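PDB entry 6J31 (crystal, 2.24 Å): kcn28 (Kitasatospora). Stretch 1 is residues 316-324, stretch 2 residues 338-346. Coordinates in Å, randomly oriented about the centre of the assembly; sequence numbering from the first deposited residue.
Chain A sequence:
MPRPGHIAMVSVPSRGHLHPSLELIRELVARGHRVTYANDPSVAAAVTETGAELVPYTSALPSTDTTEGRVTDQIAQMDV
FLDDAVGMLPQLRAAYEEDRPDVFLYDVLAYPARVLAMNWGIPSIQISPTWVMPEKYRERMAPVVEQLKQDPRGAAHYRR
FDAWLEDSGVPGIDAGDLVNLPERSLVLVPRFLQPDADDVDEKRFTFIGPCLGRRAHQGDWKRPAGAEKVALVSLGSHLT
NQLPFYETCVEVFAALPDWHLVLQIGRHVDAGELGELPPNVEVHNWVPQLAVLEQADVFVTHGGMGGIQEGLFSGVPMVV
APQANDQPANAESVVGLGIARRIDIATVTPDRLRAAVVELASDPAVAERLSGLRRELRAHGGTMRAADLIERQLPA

Stretch 1 316-324: VPMVVAPQA
Stretch 2 338-346: GIARRIDIA

Two short strands, 318-320 and 340-342, run parallel at 20°, their axes 4.7 Å apart at closest approach. The register pairs Met-318 with Ala-340, Val-319 with Arg-341 and Val-320 with Arg-342, CA to CA 4.8, 4.9 and 4.9 Å. Extended backbones (phi/psi -127/141, -104/118, -107/134 against -153/162, -129/138, -101/137) alternate the faces: Val-319 and Arg-341 on one, the other four residues on the other.

Met-318 and Val-320 supply the bonds from the first strand, each reaching both ways, as parallel pairing demands. Met-318 N gives a weak hydrogen bond to Ile-339 O (3.3 Å), and Arg-341 N donates to Met-318 O (3.1 Å). Val-320 N to Arg-341 O and Ile-343 N to Val-320 O are tighter, both 2.9 Å. Val-319 contributes a CA-H...O contact, its CA 3.4 Å from Arg-341 O.

Met-318 (m, t, m) brings CE 4.0 Å from CD1 of Ile-339, whose chi1 is p and chi2 144°. Val-320, chi1 t, sets CG2 4.2 Å from Ala-340 CB; on the Val-319 face, that residue's t rotamer puts CG1 3.7 Å from Ile-343 CD1. Ile-343 (p, t) also lays CG1 4.1 Å from Ala-321 CB, so one isoleucine serves two small apolar partners.

The arginines diverge. Arg-341 (m, chi2 -113°) leads its end away from stretch 1, and NH2 is bonded elsewhere in the structure. Arg-342 is fully extended (t, t, t, chi4 167°), carrying its guanidinium alongside Pro-322, whose CG covers one face with NE 3.3 Å away. The C-gamma endo ring offers apolar surface to the flat cation.

Beyond the strands, poorly ordered Ile-345 (chi1 -94°, chi2 t) places CG1 4.0 Å from Ala-321 CB and CD1 3.5 Å from Gln-323 NE2. Asp-344 points away, its OD1 accepting from Ala-346 N at 3.0 Å.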

# COMPACT_ATOMS: atom_id res chain seq x y z
N VAL A 316 -14.84 10.49 2.13
CA VAL A 316 -15.91 9.50 2.05
C VAL A 316 -15.77 8.56 3.24
O VAL A 316 -14.73 7.93 3.42
CB VAL A 316 -15.86 8.72 0.73
CG1 VAL A 316 -16.95 7.66 0.69
CG2 VAL A 316 -15.97 9.67 -0.45
N PRO A 317 -16.80 8.42 4.09
CA PRO A 317 -16.71 7.47 5.20
C PRO A 317 -16.65 6.04 4.69
O PRO A 317 -17.11 5.72 3.59
CB PRO A 317 -18.00 7.72 5.99
CG PRO A 317 -18.93 8.31 5.01
CD PRO A 317 -18.10 9.10 4.04
N MET A 318 -16.06 5.16 5.51
CA MET A 318 -15.72 3.83 5.05
C MET A 318 -16.29 2.75 5.96
O MET A 318 -16.32 2.90 7.18
CB MET A 318 -14.20 3.67 4.93
CG MET A 318 -13.61 4.51 3.79
SD MET A 318 -11.81 4.59 3.77
CE MET A 318 -11.53 5.98 4.88
N VAL A 319 -16.77 1.67 5.34
CA VAL A 319 -17.05 0.42 6.03
C VAL A 319 -15.92 -0.53 5.68
O VAL A 319 -15.70 -0.85 4.50
CB VAL A 319 -18.42 -0.16 5.62
CG1 VAL A 319 -18.62 -1.52 6.24
CG2 VAL A 319 -19.54 0.79 6.02
N VAL A 320 -15.17 -0.97 6.68
CA VAL A 320 -13.92 -1.69 6.48
C VAL A 320 -14.12 -3.15 6.83
O VAL A 320 -14.70 -3.47 7.88
CB VAL A 320 -12.78 -1.08 7.31
CG1 VAL A 320 -11.46 -1.75 6.98
CG2 VAL A 320 -12.70 0.42 7.08
N ALA A 321 -13.64 -4.05 5.96
CA ALA A 321 -13.72 -5.49 6.16
C ALA A 321 -12.31 -6.05 6.07
O ALA A 321 -11.91 -6.60 5.02
CB ALA A 321 -14.64 -6.15 5.13
N PRO A 322 -11.53 -5.95 7.14
CA PRO A 322 -10.12 -6.35 7.06
C PRO A 322 -9.96 -7.85 6.89
O PRO A 322 -10.75 -8.65 7.40
CB PRO A 322 -9.55 -5.89 8.41
CG PRO A 322 -10.73 -5.94 9.32
CD PRO A 322 -11.90 -5.49 8.48
N GLN A 323 -8.92 -8.23 6.15
CA GLN A 323 -8.62 -9.64 5.91
C GLN A 323 -7.12 -9.88 5.93
O GLN A 323 -6.61 -10.61 6.79
CB GLN A 323 -9.23 -10.11 4.59
CG GLN A 323 -10.71 -9.76 4.41
CD GLN A 323 -11.53 -10.85 3.76
OE1 GLN A 323 -11.03 -11.94 3.50
NE2 GLN A 323 -12.79 -10.55 3.48
N ALA A 324 -6.40 -9.28 4.98
CA ALA A 324 -4.98 -9.55 4.83
C ALA A 324 -4.18 -8.94 5.98
O ALA A 324 -4.72 -8.25 6.84
CB ALA A 324 -4.48 -9.04 3.48
N GLY A 338 -12.99 7.75 14.13
CA GLY A 338 -14.40 8.06 14.13
C GLY A 338 -14.99 8.33 12.76
O GLY A 338 -15.92 9.13 12.65
N ILE A 339 -14.45 7.70 11.71
CA ILE A 339 -14.93 7.93 10.35
C ILE A 339 -15.23 6.60 9.67
O ILE A 339 -15.38 6.55 8.44
CB ILE A 339 -13.90 8.73 9.53
CG1 ILE A 339 -12.56 8.00 9.51
CG2 ILE A 339 -13.74 10.15 10.07
CD1 ILE A 339 -11.84 8.14 8.21
N ALA A 340 -15.32 5.52 10.44
CA ALA A 340 -15.44 4.21 9.83
C ALA A 340 -16.15 3.24 10.76
O ALA A 340 -16.24 3.47 11.97
CB ALA A 340 -14.06 3.65 9.44
N ARG A 341 -16.64 2.15 10.18
CA ARG A 341 -17.24 1.05 10.91
C ARG A 341 -16.57 -0.23 10.42
O ARG A 341 -16.33 -0.39 9.22
CB ARG A 341 -18.75 0.97 10.65
CG ARG A 341 -19.61 2.02 11.35
CD ARG A 341 -20.53 1.46 12.42
NE ARG A 341 -21.67 2.34 12.66
CZ ARG A 341 -21.61 3.58 13.14
NH1 ARG A 341 -20.44 4.12 13.45
NH2 ARG A 341 -22.72 4.28 13.30
N ARG A 342 -16.26 -1.14 11.34
CA ARG A 342 -15.63 -2.40 10.99
C ARG A 342 -16.66 -3.53 10.97
O ARG A 342 -17.52 -3.62 11.85
CB ARG A 342 -14.50 -2.73 11.97
CG ARG A 342 -13.74 -4.02 11.67
CD ARG A 342 -12.54 -4.16 12.59
NE ARG A 342 -11.83 -5.42 12.36
CZ ARG A 342 -10.62 -5.69 12.85
NH1 ARG A 342 -9.98 -4.79 13.59
NH2 ARG A 342 -10.04 -6.85 12.60
N ILE A 343 -16.58 -4.39 9.95
CA ILE A 343 -17.45 -5.55 9.81
C ILE A 343 -16.62 -6.76 9.41
O ILE A 343 -15.49 -6.65 8.94
CB ILE A 343 -18.58 -5.33 8.78
CG1 ILE A 343 -18.00 -5.27 7.36
CG2 ILE A 343 -19.38 -4.08 9.10
CD1 ILE A 343 -19.06 -5.19 6.29
N ASP A 344 -17.21 -7.94 9.62
CA ASP A 344 -16.63 -9.21 9.18
C ASP A 344 -17.48 -9.77 8.05
O ASP A 344 -18.68 -9.99 8.23
CB ASP A 344 -16.53 -10.21 10.33
CG ASP A 344 -15.69 -11.44 9.98
OD1 ASP A 344 -15.55 -11.77 8.79
OD2 ASP A 344 -15.18 -12.09 10.92
N ILE A 345 -16.86 -10.01 6.89
CA ILE A 345 -17.58 -10.49 5.72
C ILE A 345 -18.25 -11.83 6.00
O ILE A 345 -19.35 -12.10 5.51
CB ILE A 345 -16.63 -10.58 4.51
CG1 ILE A 345 -16.71 -9.29 3.68
CG2 ILE A 345 -16.94 -11.80 3.65
CD1 ILE A 345 -15.88 -9.35 2.43
N ALA A 346 -17.62 -12.67 6.82
CA ALA A 346 -18.19 -13.98 7.12
C ALA A 346 -19.49 -13.86 7.90
O ALA A 346 -20.47 -14.56 7.59
CB ALA A 346 -17.18 -14.82 7.91